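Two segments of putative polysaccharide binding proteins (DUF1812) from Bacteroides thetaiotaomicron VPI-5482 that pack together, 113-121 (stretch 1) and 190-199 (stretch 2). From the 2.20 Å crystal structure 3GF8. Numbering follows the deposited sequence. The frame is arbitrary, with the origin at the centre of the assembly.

Stretch 1 (113-121) SLIINKRME
Stretch 2 (190-199) DDVLSFRPYY

A short parallel β pairing shows how a few backbone bonds set the register for side-chain packing on both sheet faces. Here Ile 115 sits beside Ser 194 and Ile 116 beside Phe 195, each pair 4.8 Å apart between CA atoms. Both strands are extended (Ile 116 phi/psi -115/121, Phe 195 -87/129), whereas Leu 114, just before, adopts a left-handed conformation (60/20). Three backbone hydrogen bonds join the strands: Ser 194 N to Leu 114 O (3.0 Å), Ile 116 N to Ser 194 O (2.9 Å) and Arg 196 N to Ile 116 O (2.9 Å). Ile 116 thus spends both its N and its O on the partner, as parallel pairing requires of alternate residues.

On the face carrying Ile 116 and Phe 195, the buried Ile 116 side chain (chi1 m, chi2 m) rests against the notch between Leu 193 and Phe 195, its CB 3.8 Å from Phe 195 CD2 and its CG1 4.1 Å from Leu 193 CD1. The selenomethionine Met 120 comes up to the edge of the Phe 195 ring (chi1 m, chi2 84°), Met 120 CE lying 4.3 Å from Phe 195 CE2.

Before the strand, Leu 114 (m, t) points toward the other stretch, its CB 4.0 Å from Leu 193 CD2 and its CD1 3.4 Å from Val 192 O.

The face of Ile 115 and Ser 194 is more polar. Arg 196 (m, t, t) extends, and its NE donates to Ser 194 OG (2.9 Å), while Ile 115 (m, t) lays CD1 over one face of the guanidinium, 3.5 Å from Arg 196 NH1.

Beyond the strands, Tyr 198 (chi1 p, chi2 78°) turns toward stretch 1. Its CB lies 3.4 Å from Asn 117 O, and its ring forms a flat platform for Arg 119 (chi1 t, chi2 t, chi3 p), whose CB stands 3.6 Å from the ring centroid, almost on the normal: a CH-π contact.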

# COMPACT_ATOMS: atom_id res chain seq x y z
N SER A 113 -0.31 -11.89 18.43
CA SER A 113 -0.80 -10.59 18.90
C SER A 113 -1.47 -9.72 17.83
O SER A 113 -2.08 -8.73 18.15
CB SER A 113 0.34 -9.79 19.50
OG SER A 113 1.12 -9.22 18.47
N LEU A 114 -1.30 -10.04 16.55
CA LEU A 114 -1.85 -9.21 15.47
C LEU A 114 -1.33 -7.76 15.42
O LEU A 114 -1.95 -6.91 14.82
CB LEU A 114 -3.37 -9.19 15.54
CG LEU A 114 -4.05 -10.55 15.70
CD1 LEU A 114 -5.50 -10.26 15.78
CD2 LEU A 114 -3.70 -11.50 14.52
N ILE A 115 -0.19 -7.50 16.05
CA ILE A 115 0.46 -6.20 16.00
C ILE A 115 1.54 -6.23 14.93
O ILE A 115 2.34 -7.13 14.89
CB ILE A 115 1.13 -5.87 17.33
CG1 ILE A 115 0.07 -5.77 18.41
CG2 ILE A 115 1.93 -4.59 17.25
CD1 ILE A 115 0.61 -5.69 19.84
N ILE A 116 1.55 -5.24 14.07
CA ILE A 116 2.59 -5.09 13.05
C ILE A 116 3.32 -3.79 13.39
O ILE A 116 2.68 -2.75 13.42
CB ILE A 116 1.96 -4.95 11.65
CG1 ILE A 116 1.10 -6.18 11.33
CG2 ILE A 116 3.05 -4.68 10.57
CD1 ILE A 116 1.91 -7.41 10.95
N ASN A 117 4.63 -3.83 13.64
CA ASN A 117 5.37 -2.62 13.97
C ASN A 117 6.68 -2.51 13.22
O ASN A 117 7.61 -1.88 13.70
CB ASN A 117 5.60 -2.48 15.50
CG ASN A 117 6.27 -3.69 16.11
OD1 ASN A 117 6.77 -4.58 15.41
ND2 ASN A 117 6.27 -3.75 17.44
N LYS A 118 6.76 -3.13 12.06
CA LYS A 118 7.95 -3.05 11.24
C LYS A 118 7.65 -2.20 10.00
O LYS A 118 6.49 -2.06 9.61
CB LYS A 118 8.40 -4.45 10.81
CG LYS A 118 7.58 -5.03 9.68
CD LYS A 118 7.99 -6.47 9.27
CE LYS A 118 7.04 -7.54 9.83
NZ LYS A 118 7.27 -8.94 9.24
N ARG A 119 8.67 -1.64 9.38
CA ARG A 119 8.46 -1.02 8.09
C ARG A 119 8.52 -2.11 7.04
O ARG A 119 9.55 -2.67 6.85
CB ARG A 119 9.47 0.09 7.78
CG ARG A 119 9.16 0.74 6.41
CD ARG A 119 9.98 1.95 6.18
NE ARG A 119 11.39 1.61 6.13
CZ ARG A 119 12.41 2.48 6.19
NH1 ARG A 119 12.21 3.79 6.30
NH2 ARG A 119 13.65 2.01 6.13
N MSE A 120 7.40 -2.43 6.38
CA MSE A 120 7.42 -3.46 5.33
C MSE A 120 8.15 -2.98 4.08
O MSE A 120 8.02 -1.83 3.70
CB MSE A 120 6.02 -3.82 4.90
CG MSE A 120 5.36 -4.75 5.80
SE MSE A 120 4.19 -3.76 6.90
CE MSE A 120 2.80 -3.76 5.69
N GLU A 121 8.87 -3.88 3.42
CA GLU A 121 9.33 -3.62 2.06
C GLU A 121 8.11 -3.36 1.17
O GLU A 121 7.02 -4.00 1.32
CB GLU A 121 10.19 -4.78 1.53
CG GLU A 121 9.45 -6.07 1.16
CD GLU A 121 9.18 -7.02 2.32
OE1 GLU A 121 9.34 -6.65 3.49
OE2 GLU A 121 8.80 -8.19 2.05
N ASP A 190 -9.85 -11.55 6.88
CA ASP A 190 -8.62 -11.68 7.66
C ASP A 190 -8.90 -11.15 9.04
O ASP A 190 -9.95 -10.55 9.27
CB ASP A 190 -7.46 -10.93 6.98
CG ASP A 190 -6.06 -11.33 7.53
OD1 ASP A 190 -5.96 -12.26 8.35
OD2 ASP A 190 -5.06 -10.69 7.16
N ASP A 191 -8.00 -11.41 9.99
CA ASP A 191 -8.07 -10.74 11.28
C ASP A 191 -7.82 -9.28 11.12
O ASP A 191 -7.18 -8.86 10.16
CB ASP A 191 -7.01 -11.30 12.22
CG ASP A 191 -7.31 -12.72 12.63
OD1 ASP A 191 -8.47 -12.96 13.02
OD2 ASP A 191 -6.42 -13.59 12.55
N VAL A 192 -8.33 -8.50 12.09
CA VAL A 192 -7.97 -7.09 12.23
C VAL A 192 -6.59 -6.94 12.86
O VAL A 192 -6.31 -7.50 13.93
CB VAL A 192 -9.01 -6.34 13.08
CG1 VAL A 192 -8.61 -4.85 13.32
CG2 VAL A 192 -10.38 -6.46 12.42
N LEU A 193 -5.74 -6.16 12.19
CA LEU A 193 -4.39 -5.91 12.62
C LEU A 193 -4.28 -4.50 13.21
O LEU A 193 -5.03 -3.58 12.83
CB LEU A 193 -3.42 -6.08 11.43
CG LEU A 193 -3.43 -7.40 10.66
CD1 LEU A 193 -2.43 -7.34 9.52
CD2 LEU A 193 -3.20 -8.65 11.57
N SER A 194 -3.35 -4.36 14.18
CA SER A 194 -2.94 -3.10 14.81
C SER A 194 -1.56 -2.71 14.28
O SER A 194 -0.55 -3.32 14.64
CB SER A 194 -2.91 -3.27 16.33
OG SER A 194 -2.56 -2.06 17.01
N PHE A 195 -1.52 -1.75 13.37
CA PHE A 195 -0.26 -1.27 12.84
C PHE A 195 0.21 -0.19 13.77
O PHE A 195 -0.56 0.73 14.07
CB PHE A 195 -0.41 -0.71 11.43
CG PHE A 195 -0.84 -1.73 10.41
CD1 PHE A 195 -2.19 -2.05 10.25
CD2 PHE A 195 0.09 -2.38 9.60
CE1 PHE A 195 -2.58 -2.99 9.30
CE2 PHE A 195 -0.31 -3.31 8.64
CZ PHE A 195 -1.64 -3.62 8.49
N ARG A 196 1.46 -0.29 14.22
CA ARG A 196 2.00 0.64 15.20
C ARG A 196 3.30 1.21 14.74
O ARG A 196 3.90 0.66 13.86
CB ARG A 196 2.24 -0.11 16.50
CG ARG A 196 0.95 -0.63 17.02
CD ARG A 196 1.05 -1.28 18.36
NE ARG A 196 -0.27 -1.78 18.69
CZ ARG A 196 -0.62 -2.28 19.87
NH1 ARG A 196 0.24 -2.31 20.85
NH2 ARG A 196 -1.86 -2.72 20.07
N PRO A 197 3.76 2.30 15.36
CA PRO A 197 4.95 2.97 14.82
C PRO A 197 6.17 2.09 14.68
O PRO A 197 6.46 1.28 15.55
CB PRO A 197 5.21 4.09 15.81
CG PRO A 197 3.81 4.43 16.32
CD PRO A 197 3.12 3.10 16.42
N TYR A 198 6.88 2.23 13.57
CA TYR A 198 8.19 1.64 13.46
C TYR A 198 9.27 2.65 13.80
O TYR A 198 10.42 2.28 14.01
CB TYR A 198 8.39 0.96 12.08
CG TYR A 198 8.28 1.89 10.90
CD1 TYR A 198 9.33 2.72 10.56
CD2 TYR A 198 7.12 1.95 10.14
CE1 TYR A 198 9.24 3.60 9.49
CE2 TYR A 198 7.02 2.80 9.06
CZ TYR A 198 8.10 3.62 8.74
OH TYR A 198 8.04 4.52 7.69
N TYR A 199 8.92 3.93 13.88
CA TYR A 199 9.89 4.97 14.28
C TYR A 199 9.16 6.12 14.91
O TYR A 199 8.05 6.42 14.53
CB TYR A 199 10.67 5.47 13.08
CG TYR A 199 11.61 6.58 13.40
CD1 TYR A 199 12.87 6.32 13.91
CD2 TYR A 199 11.26 7.91 13.15
CE1 TYR A 199 13.71 7.32 14.21
CE2 TYR A 199 12.11 8.92 13.43
CZ TYR A 199 13.34 8.60 13.96
OH TYR A 199 14.22 9.57 14.25